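Local coordinates for PUA domain-containing protein (Pyrococcus horikoshii, PDB 3D79) that is of uncharacterised function but carries a PUA domain behind a pre-PUA-like domain and, as is general for this family, probably binds RNA, at residues I24-F32 / F67-P76; A121-F132 / A143-M154. One frame throughout, in Å; residues are numbered along the deposited sequence.

Interaction 1: I24-F32 / F67-P76; sequences IIAQLSQMF and FIRRKDLIFP
The 24-32 part of helix 18-32 lies across the edge strand 73-76 with their axes 8.7 Å apart at closest and their directions 58° apart, the CA atoms of Ile24 and Ile74, and of Leu28 and Phe75, lying nearest each other. Such a helix laid on an antiparallel sheet illustrates how one polar side chain can tie a helix to strand backbone within an otherwise apolar interface. Gln27 is that side chain: the backbone N of Ile74 donates to its OE1 (3.0 Å, nearly straight), while its NE2 donates to Asp72 O at 3.0 Å, in the plane of that carbonyl and close to its own amide plane. Both ends of the amide being used, its flip is settled. A water donates to OE1 and to Ile74 O, giving OE1 a second donor. A leucine in place of this glutamine would probably leave Ile74 N and Asp72 O without these partners and the water with one anchor fewer. Next to the amide, Ile74 has the largest area covered by the helix. Its CG1 stands between backbone N and carbonyl carbon (chi1 60°), and from there CD1 reaches Leu28 CD2 at 3.6 Å, while Ile24 CG2 rests against the same branch. That Ile24 methyl also sits over one face of the Phe67 ring, whose CZ meets Leu28 CD1 at 3.6 Å. Farther along, Met31 makes a Met-aromatic contact, its SD in the plane of the Phe75 ring at the edge, 3.6 Å from CD1. Phe32 meets the Phe75 ring obliquely, planes at 34°, and takes Pro76 CD at its own edge. Helix 34-40 adds Ala37 and Met40 against Leu28, strand 56-61 brings Ile59 to Ile24 and Phe67, and Ile144 of strand 141-147 touches Phe75 from the PUA domain.

Interaction 2: A121-F132 / A143-M154; sequences ADEGIKEGDFVF and AIGIALMSGKVM
The ring of Phe130 turns its edge to Gly145 O, which lies in the ring plane 3.7 Å from CD1, while Ile146 CG1 approaches obliquely; Phe75, from outside these segments, also meets this ring, planes at about 35°. The ring projects from the antiparallel beta hairpin of strands 130-135 and 141-147, part of the PUA domain's mixed sheet and an example of backbone pairing that begins ahead of one of its strands. Val131 and Gly145 form the hydrogen-bonded pair, Val131 N to Gly145 O at 2.8 Å and Gly145 N back to Val131 O. Phe130 with Ile146 and Phe132 with Ile144 are non-hydrogen-bonded pairs whose side chains share one face of the sheet. Val131 points to the other, where its CG1, anti to the carbonyl carbon (chi1 -66°), meets Ala147 CB at 4.0 Å. Ahead of strand 130-135 the pairing goes on: Ala147 N donates to Asp129 O almost straight, at 176°, and Gly128 N donates to Ala147 O. Gly128 belongs to the type II turn Lys126-Asp129, with backbone angles that by themselves call for glycine. Ile125, last residue of the type I turn from Asp122, presses its CG2 on Ala147 CB at 3.6 Å and lies near Met154 CE of helix 151-156. The start of that helix is pinned twice: Ser150 is its N-cap, OG accepting from Val153 N, and Gly151 N donates to Ile125 O at 2.9 Å from above the carbonyl plane. At the surface, Glu123 OE1 makes a long ion pair with Lys152 NZ, its other oxygen bridging to Lys155, and a water joins Glu123 O to Lys152 N. At Gly151 the backbone comes close as well: its CA-H points at Asp122 O, 3.3 Å from CA, where a CB would clash.

Overall arrangement
The two contacts come in series along the chain, one in the pre-PUA-like part and one in the PUA domain. Interaction 1 is mostly buried and rests on side chains, with a single amide gripping the backbone of an edge strand. Interaction 2 is only partly buried and more extensive; backbone hydrogen bonds carry it, with apolar contacts inside and charged groups and waters toward solvent. They share no element, but with centres about 15 Å apart they still touch: Pro76 O lies near Ile144 CG2, and Phe75 CD1 is 3.3 Å from Phe130 CB. Strand 73-76 packs on the helix within interaction 1, and its Phe75 and Pro76 also touch the hairpin of interaction 2, so the two domains meet directly.

Interaction 1: I24-F32 / F67-P76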
loop_
_atom_site.group_PDB
_atom_site.type_symbol
_atom_site.label_atom_id
_atom_site.label_comp_id
_atom_site.label_asym_id
_atom_site.label_seq_id
_atom_site.Cartn_x
_atom_site.Cartn_y
_atom_site.Cartn_z
ATOM N N ILE A 24 11.584 8.780 -3.877
ATOM C CA ILE A 24 10.781 7.788 -3.153
ATOM C C ILE A 24 10.571 8.252 -1.712
ATOM O O ILE A 24 9.451 8.240 -1.206
ATOM C CB ILE A 24 11.389 6.357 -3.219
ATOM C CG1 ILE A 24 11.338 5.822 -4.656
ATOM C CG2 ILE A 24 10.647 5.410 -2.257
ATOM C CD1 ILE A 24 12.065 4.492 -4.865
ATOM N N ILE A 25 11.646 8.694 -1.060
ATOM C CA ILE A 25 11.545 9.221 0.301
ATOM C C ILE A 25 10.535 10.370 0.378
ATOM O O ILE A 25 9.700 10.415 1.287
ATOM C CB ILE A 25 12.921 9.668 0.832
ATOM C CG1 ILE A 25 13.826 8.447 1.010
ATOM C CG2 ILE A 25 12.780 10.442 2.150
ATOM C CD1 ILE A 25 15.292 8.802 1.258
ATOM N N ALA A 26 10.615 11.286 -0.586
ATOM C CA ALA A 26 9.693 12.418 -0.658
ATOM C C ALA A 26 8.237 11.948 -0.748
ATOM O O ALA A 26 7.374 12.432 -0.013
ATOM C CB ALA A 26 10.049 13.300 -1.834
ATOM N N GLN A 27 7.984 10.981 -1.625
ATOM C CA GLN A 27 6.640 10.427 -1.803
ATOM C C GLN A 27 6.122 9.769 -0.524
ATOM O O GLN A 27 5.003 10.034 -0.096
ATOM C CB GLN A 27 6.607 9.435 -2.967
ATOM C CG GLN A 27 6.703 10.079 -4.345
ATOM C CD GLN A 27 6.681 9.059 -5.473
ATOM O OE1 GLN A 27 5.878 8.124 -5.469
ATOM N NE2 GLN A 27 7.560 9.243 -6.455
ATOM N N LEU A 28 6.951 8.929 0.094
ATOM C CA LEU A 28 6.574 8.245 1.330
ATOM C C LEU A 28 6.305 9.235 2.459
ATOM O O LEU A 28 5.354 9.077 3.223
ATOM C CB LEU A 28 7.670 7.263 1.751
ATOM C CG LEU A 28 7.908 6.037 0.864
ATOM C CD1 LEU A 28 9.191 5.357 1.286
ATOM C CD2 LEU A 28 6.731 5.055 0.923
ATOM N N SER A 29 7.140 10.267 2.548
ATOM C CA SER A 29 6.988 11.283 3.586
ATOM C C SER A 29 5.674 12.049 3.454
ATOM O O SER A 29 5.026 12.354 4.455
ATOM C CB SER A 29 8.182 12.244 3.585
ATOM O OG SER A 29 9.371 11.552 3.949
ATOM N N GLN A 30 5.279 12.342 2.220
ATOM C CA GLN A 30 4.010 13.022 1.988
ATOM C C GLN A 30 2.832 12.133 2.386
ATOM O O GLN A 30 1.882 12.595 3.022
ATOM C CB GLN A 30 3.871 13.453 0.532
ATOM C CG GLN A 30 2.626 14.298 0.285
ATOM C CD GLN A 30 2.421 14.610 -1.178
ATOM O OE1 GLN A 30 2.217 13.711 -1.991
ATOM N NE2 GLN A 30 2.458 15.896 -1.521
ATOM N N MET A 31 2.915 10.859 2.017
ATOM C CA MET A 31 1.825 9.913 2.252
ATOM C C MET A 31 1.689 9.504 3.716
ATOM O O MET A 31 0.580 9.494 4.258
ATOM C CB MET A 31 2.007 8.674 1.380
ATOM C CG MET A 31 1.902 8.951 -0.114
ATOM S SD MET A 31 1.860 7.444 -1.094
ATOM C CE MET A 31 3.549 6.849 -0.923
ATOM N N PHE A 32 2.814 9.176 4.355
ATOM C CA PHE A 32 2.795 8.561 5.692
ATOM C C PHE A 32 3.331 9.440 6.815
ATOM O O PHE A 32 3.215 9.089 7.994
ATOM C CB PHE A 32 3.583 7.257 5.672
ATOM C CG PHE A 32 2.999 6.224 4.764
ATOM C CD1 PHE A 32 1.830 5.554 5.115
ATOM C CD2 PHE A 32 3.614 5.918 3.554
ATOM C CE1 PHE A 32 1.276 4.594 4.272
ATOM C CE2 PHE A 32 3.073 4.956 2.709
ATOM C CZ PHE A 32 1.899 4.297 3.066
ATOM N N PHE A 67 8.581 -1.801 -2.236
ATOM C CA PHE A 67 7.593 -0.980 -2.941
ATOM C C PHE A 67 7.238 -1.490 -4.320
ATOM O O PHE A 67 8.051 -2.131 -4.993
ATOM C CB PHE A 67 8.085 0.464 -3.097
ATOM C CG PHE A 67 8.747 1.009 -1.875
ATOM C CD1 PHE A 67 8.004 1.269 -0.728
ATOM C CD2 PHE A 67 10.118 1.248 -1.862
ATOM C CE1 PHE A 67 8.623 1.770 0.428
ATOM C CE2 PHE A 67 10.741 1.752 -0.720
ATOM C CZ PHE A 67 9.996 1.998 0.430
ATOM N N ILE A 68 6.011 -1.174 -4.722
ATOM C CA ILE A 68 5.583 -1.286 -6.113
ATOM C C ILE A 68 5.898 0.037 -6.796
ATOM O O ILE A 68 5.784 1.097 -6.184
ATOM C CB ILE A 68 4.061 -1.614 -6.208
ATOM C CG1 ILE A 68 3.691 -2.143 -7.599
ATOM C CG2 ILE A 68 3.190 -0.419 -5.813
ATOM C CD1 ILE A 68 2.367 -2.910 -7.594
ATOM N N ARG A 69 6.325 -0.013 -8.053
ATOM C CA ARG A 69 6.431 1.212 -8.830
ATOM C C ARG A 69 5.629 1.076 -10.112
ATOM O O ARG A 69 5.764 0.091 -10.841
ATOM C CB ARG A 69 7.882 1.611 -9.116
ATOM C CG ARG A 69 7.992 2.967 -9.836
ATOM C CD ARG A 69 9.391 3.563 -9.781
ATOM N NE ARG A 69 10.356 2.826 -10.594
ATOM C CZ ARG A 69 11.629 3.181 -10.758
ATOM N NH1 ARG A 69 12.108 4.272 -10.170
ATOM N NH2 ARG A 69 12.429 2.445 -11.518
ATOM N N ARG A 70 4.755 2.053 -10.327
ATOM C CA ARG A 70 4.001 2.200 -11.563
ATOM C C ARG A 70 4.389 3.560 -12.115
ATOM O O ARG A 70 4.103 4.590 -11.492
ATOM C CB ARG A 70 2.503 2.134 -11.285
ATOM C CG ARG A 70 1.996 0.742 -10.936
ATOM C CD ARG A 70 1.454 0.025 -12.166
ATOM N NE ARG A 70 1.309 -1.411 -11.938
ATOM C CZ ARG A 70 0.181 -2.009 -11.576
ATOM N NH1 ARG A 70 0.163 -3.323 -11.393
ATOM N NH2 ARG A 70 -0.928 -1.298 -11.394
ATOM N N LYS A 71 5.037 3.546 -13.280
ATOM C CA LYS A 71 5.761 4.701 -13.842
ATOM C C LYS A 71 6.759 5.331 -12.866
ATOM O O LYS A 71 7.827 4.756 -12.630
ATOM C CB LYS A 71 4.833 5.737 -14.527
ATOM C CG LYS A 71 3.425 5.913 -13.939
ATOM C CD LYS A 71 3.297 7.153 -13.045
ATOM C CE LYS A 71 2.762 8.374 -13.811
ATOM N NZ LYS A 71 3.758 8.965 -14.765
ATOM N N ASP A 72 6.424 6.482 -12.289
ATOM C CA ASP A 72 7.317 7.125 -11.330
ATOM C C ASP A 72 6.731 7.167 -9.919
ATOM O O ASP A 72 7.327 7.764 -9.014
ATOM C CB ASP A 72 7.720 8.530 -11.807
ATOM C CG ASP A 72 6.579 9.532 -11.733
ATOM O OD1 ASP A 72 6.855 10.728 -11.485
ATOM O OD2 ASP A 72 5.413 9.138 -11.926
ATOM N N LEU A 73 5.585 6.511 -9.729
ATOM C CA LEU A 73 4.901 6.526 -8.431
ATOM C C LEU A 73 5.065 5.216 -7.672
ATOM O O LEU A 73 4.919 4.136 -8.244
ATOM C CB LEU A 73 3.410 6.846 -8.597
ATOM C CG LEU A 73 3.018 8.207 -9.186
ATOM C CD1 LEU A 73 1.502 8.320 -9.240
ATOM C CD2 LEU A 73 3.611 9.366 -8.396
ATOM N N ILE A 74 5.361 5.329 -6.378
ATOM C CA ILE A 74 5.598 4.155 -5.547
ATOM C C ILE A 74 4.578 4.026 -4.411
ATOM O O ILE A 74 3.912 4.997 -4.029
ATOM C CB ILE A 74 7.056 4.118 -4.962
ATOM C CG1 ILE A 74 7.352 5.348 -4.100
ATOM C CG2 ILE A 74 8.088 4.018 -6.081
ATOM C CD1 ILE A 74 6.904 5.229 -2.665
ATOM N N PHE A 75 4.473 2.812 -3.881
ATOM C CA PHE A 75 3.672 2.549 -2.689
ATOM C C PHE A 75 4.158 1.251 -2.055
ATOM O O PHE A 75 4.616 0.360 -2.763
ATOM C CB PHE A 75 2.181 2.440 -3.027
ATOM C CG PHE A 75 1.279 2.657 -1.842
ATOM C CD1 PHE A 75 1.138 3.926 -1.283
ATOM C CD2 PHE A 75 0.571 1.594 -1.280
ATOM C CE1 PHE A 75 0.317 4.138 -0.184
ATOM C CE2 PHE A 75 -0.256 1.796 -0.183
ATOM C CZ PHE A 75 -0.386 3.071 0.369
ATOM N N PRO A 76 4.094 1.144 -0.713
ATOM C CA PRO A 76 4.500 -0.128 -0.106
ATOM C C PRO A 76 3.769 -1.359 -0.646
ATOM O O PRO A 76 2.562 -1.313 -0.894
ATOM C CB PRO A 76 4.156 0.068 1.379
ATOM C CG PRO A 76 4.240 1.533 1.581
ATOM C CD PRO A 76 3.719 2.142 0.310
HETATM O O HOH W 1 3.394 7.677 -4.520
#

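Interaction 2: A121-F132 / A143-M154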
loop_
_atom_site.group_PDB
_atom_site.type_symbol
_atom_site.label_atom_id
_atom_site.label_comp_id
_atom_site.label_asym_id
_atom_site.label_seq_id
_atom_site.Cartn_x
_atom_site.Cartn_y
_atom_site.Cartn_z
ATOM N N ALA A 121 -11.521 4.724 7.820
ATOM C CA ALA A 121 -10.598 5.176 6.789
ATOM C C ALA A 121 -9.906 6.436 7.280
ATOM O O ALA A 121 -10.459 7.180 8.088
ATOM C CB ALA A 121 -11.345 5.443 5.471
ATOM N N ASP A 122 -8.688 6.657 6.808
ATOM C CA ASP A 122 -7.968 7.889 7.101
ATOM C C ASP A 122 -8.687 9.064 6.443
ATOM O O ASP A 122 -8.806 9.116 5.224
ATOM C CB ASP A 122 -6.530 7.767 6.592
ATOM C CG ASP A 122 -5.750 9.066 6.699
ATOM O OD1 ASP A 122 -6.132 9.950 7.499
ATOM O OD2 ASP A 122 -4.741 9.186 5.978
ATOM N N GLU A 123 -9.166 10.007 7.253
ATOM C CA GLU A 123 -9.889 11.167 6.713
ATOM C C GLU A 123 -9.005 12.059 5.829
ATOM O O GLU A 123 -9.507 12.893 5.073
ATOM C CB GLU A 123 -10.553 11.966 7.837
ATOM C CG GLU A 123 -11.624 11.168 8.584
ATOM C CD GLU A 123 -12.753 12.028 9.125
ATOM O OE1 GLU A 123 -12.745 13.259 8.895
ATOM O OE2 GLU A 123 -13.659 11.463 9.781
ATOM N N GLY A 124 -7.692 11.849 5.904
ATOM C CA GLY A 124 -6.740 12.570 5.062
ATOM C C GLY A 124 -6.738 12.122 3.610
ATOM O O GLY A 124 -6.221 12.828 2.742
ATOM N N ILE A 125 -7.317 10.949 3.349
ATOM C CA ILE A 125 -7.395 10.372 2.004
ATOM C C ILE A 125 -8.252 11.228 1.064
ATOM O O ILE A 125 -9.373 11.615 1.410
ATOM C CB ILE A 125 -7.975 8.917 2.034
ATOM C CG1 ILE A 125 -6.998 7.941 2.691
ATOM C CG2 ILE A 125 -8.316 8.426 0.628
ATOM C CD1 ILE A 125 -7.650 6.643 3.160
ATOM N N LYS A 126 -7.709 11.521 -0.115
ATOM C CA LYS A 126 -8.463 12.167 -1.193
ATOM C C LYS A 126 -8.616 11.205 -2.358
ATOM O O LYS A 126 -7.797 10.302 -2.528
ATOM C CB LYS A 126 -7.734 13.416 -1.687
ATOM C CG LYS A 126 -7.698 14.563 -0.688
ATOM C CD LYS A 126 -7.299 15.872 -1.371
ATOM C CE LYS A 126 -5.816 15.924 -1.713
ATOM N NZ LYS A 126 -4.966 16.114 -0.503
ATOM N N GLU A 127 -9.658 11.403 -3.168
ATOM C CA GLU A 127 -9.819 10.634 -4.405
ATOM C C GLU A 127 -8.515 10.671 -5.187
ATOM O O GLU A 127 -7.909 11.734 -5.327
ATOM C CB GLU A 127 -10.942 11.210 -5.274
ATOM C CG GLU A 127 -12.335 11.053 -4.699
ATOM C CD GLU A 127 -13.432 11.444 -5.683
ATOM O OE1 GLU A 127 -13.150 11.542 -6.898
ATOM O OE2 GLU A 127 -14.585 11.637 -5.238
ATOM N N GLY A 128 -8.080 9.511 -5.668
ATOM C CA GLY A 128 -6.854 9.408 -6.456
ATOM C C GLY A 128 -5.634 8.986 -5.661
ATOM O O GLY A 128 -4.640 8.547 -6.244
ATOM N N ASP A 129 -5.713 9.124 -4.336
ATOM C CA ASP A 129 -4.615 8.749 -3.430
ATOM C C ASP A 129 -4.388 7.248 -3.425
ATOM O O ASP A 129 -5.348 6.469 -3.474
ATOM C CB ASP A 129 -4.917 9.190 -1.989
ATOM C CG ASP A 129 -4.680 10.678 -1.741
ATOM O OD1 ASP A 129 -4.215 11.402 -2.652
ATOM O OD2 ASP A 129 -4.951 11.124 -0.606
ATOM N N PHE A 130 -3.120 6.842 -3.346
ATOM C CA PHE A 130 -2.765 5.461 -3.040
ATOM C C PHE A 130 -3.198 5.175 -1.609
ATOM O O PHE A 130 -2.986 5.996 -0.715
ATOM C CB PHE A 130 -1.251 5.263 -3.094
ATOM C CG PHE A 130 -0.707 4.957 -4.455
ATOM C CD1 PHE A 130 -1.317 4.019 -5.284
ATOM C CD2 PHE A 130 0.455 5.583 -4.890
ATOM C CE1 PHE A 130 -0.789 3.729 -6.541
ATOM C CE2 PHE A 130 0.990 5.302 -6.139
ATOM C CZ PHE A 130 0.368 4.368 -6.968
ATOM N N VAL A 131 -3.796 4.008 -1.395
ATOM C CA VAL A 131 -4.232 3.601 -0.057
ATOM C C VAL A 131 -3.871 2.138 0.178
ATOM O O VAL A 131 -3.607 1.402 -0.770
ATOM C CB VAL A 131 -5.765 3.793 0.146
ATOM C CG1 VAL A 131 -6.144 5.287 0.104
ATOM C CG2 VAL A 131 -6.576 2.975 -0.866
ATOM N N PHE A 132 -3.841 1.714 1.440
ATOM C CA PHE A 132 -3.796 0.287 1.724
ATOM C C PHE A 132 -5.064 -0.142 2.443
ATOM O O PHE A 132 -5.743 0.676 3.072
ATOM C CB PHE A 132 -2.545 -0.125 2.521
ATOM C CG PHE A 132 -2.523 0.390 3.926
ATOM C CD1 PHE A 132 -3.047 -0.369 4.967
ATOM C CD2 PHE A 132 -1.978 1.640 4.213
ATOM C CE1 PHE A 132 -3.042 0.115 6.272
ATOM C CE2 PHE A 132 -1.958 2.123 5.517
ATOM C CZ PHE A 132 -2.495 1.357 6.543
ATOM N N ALA A 143 -4.462 -5.585 0.744
ATOM C CA ALA A 143 -4.362 -5.006 -0.596
ATOM C C ALA A 143 -3.873 -3.571 -0.571
ATOM O O ALA A 143 -3.889 -2.911 0.467
ATOM C CB ALA A 143 -5.728 -5.062 -1.290
ATOM N N ILE A 144 -3.453 -3.098 -1.742
ATOM C CA ILE A 144 -3.180 -1.689 -1.953
ATOM C C ILE A 144 -3.940 -1.250 -3.198
ATOM O O ILE A 144 -4.290 -2.088 -4.047
ATOM C CB ILE A 144 -1.660 -1.378 -2.082
ATOM C CG1 ILE A 144 -1.024 -2.145 -3.245
ATOM C CG2 ILE A 144 -0.927 -1.708 -0.763
ATOM C CD1 ILE A 144 0.355 -1.621 -3.648
ATOM N N GLY A 145 -4.207 0.043 -3.298
ATOM C CA GLY A 145 -4.979 0.549 -4.429
ATOM C C GLY A 145 -5.146 2.048 -4.468
ATOM O O GLY A 145 -4.446 2.793 -3.779
ATOM N N ILE A 146 -6.089 2.480 -5.300
ATOM C CA ILE A 146 -6.362 3.886 -5.518
ATOM C C ILE A 146 -7.742 4.217 -4.976
ATOM O O ILE A 146 -8.728 3.541 -5.306
ATOM C CB ILE A 146 -6.312 4.237 -7.029
ATOM C CG1 ILE A 146 -4.962 3.820 -7.623
ATOM C CG2 ILE A 146 -6.595 5.731 -7.243
ATOM C CD1 ILE A 146 -4.857 3.983 -9.133
ATOM N N ALA A 147 -7.804 5.253 -4.143
ATOM C CA ALA A 147 -9.063 5.723 -3.579
ATOM C C ALA A 147 -9.974 6.285 -4.662
ATOM O O ALA A 147 -9.548 7.099 -5.484
ATOM C CB ALA A 147 -8.807 6.775 -2.530
ATOM N N LEU A 148 -11.224 5.825 -4.660
ATOM C CA LEU A 148 -12.258 6.342 -5.572
ATOM C C LEU A 148 -13.213 7.273 -4.831
ATOM O O LEU A 148 -14.127 7.868 -5.427
ATOM C CB LEU A 148 -13.027 5.189 -6.228
ATOM C CG LEU A 148 -12.219 4.095 -6.935
ATOM C CD1 LEU A 148 -13.132 2.977 -7.385
ATOM C CD2 LEU A 148 -11.405 4.641 -8.097
ATOM N N MET A 149 -12.997 7.387 -3.522
ATOM C CA MET A 149 -13.730 8.292 -2.646
ATOM C C MET A 149 -12.726 8.932 -1.690
ATOM O O MET A 149 -11.656 8.375 -1.448
ATOM C CB MET A 149 -14.754 7.521 -1.808
ATOM C CG MET A 149 -15.839 6.788 -2.584
ATOM S SD MET A 149 -16.763 5.709 -1.474
ATOM C CE MET A 149 -18.155 5.256 -2.517
ATOM N N SER A 150 -13.072 10.085 -1.125
ATOM C CA SER A 150 -12.285 10.633 -0.024
ATOM C C SER A 150 -12.444 9.726 1.201
ATOM O O SER A 150 -13.397 8.944 1.280
ATOM C CB SER A 150 -12.742 12.049 0.314
ATOM O OG SER A 150 -14.014 12.020 0.943
ATOM N N GLY A 151 -11.518 9.833 2.153
ATOM C CA GLY A 151 -11.614 9.091 3.411
ATOM C C GLY A 151 -12.904 9.375 4.162
ATOM O O GLY A 151 -13.537 8.459 4.693
ATOM N N LYS A 152 -13.294 10.649 4.206
ATOM C CA LYS A 152 -14.553 11.055 4.835
ATOM C C LYS A 152 -15.754 10.379 4.180
ATOM O O LYS A 152 -16.646 9.875 4.868
ATOM C CB LYS A 152 -14.720 12.573 4.771
ATOM C CG LYS A 152 -13.836 13.338 5.753
ATOM C CD LYS A 152 -14.000 14.853 5.602
ATOM C CE LYS A 152 -15.360 15.336 6.093
ATOM N NZ LYS A 152 -15.464 15.356 7.584
ATOM N N VAL A 153 -15.769 10.375 2.850
ATOM C CA VAL A 153 -16.872 9.772 2.103
ATOM C C VAL A 153 -16.909 8.255 2.316
ATOM O O VAL A 153 -17.987 7.668 2.457
ATOM C CB VAL A 153 -16.839 10.180 0.604
ATOM C CG1 VAL A 153 -17.805 9.337 -0.219
ATOM C CG2 VAL A 153 -17.177 11.663 0.464
ATOM N N MET A 154 -15.731 7.631 2.386
ATOM C CA MET A 154 -15.627 6.200 2.692
ATOM C C MET A 154 -16.292 5.832 4.019
ATOM O O MET A 154 -16.898 4.767 4.134
ATOM C CB MET A 154 -14.164 5.744 2.725
ATOM C CG MET A 154 -13.457 5.737 1.387
ATOM S SD MET A 154 -11.844 4.947 1.574
ATOM C CE MET A 154 -11.081 5.346 -0.002
HETATM O O HOH W 2 -11.671 13.039 3.416
HETATM O O HOH W 3 -15.257 11.415 -2.545
#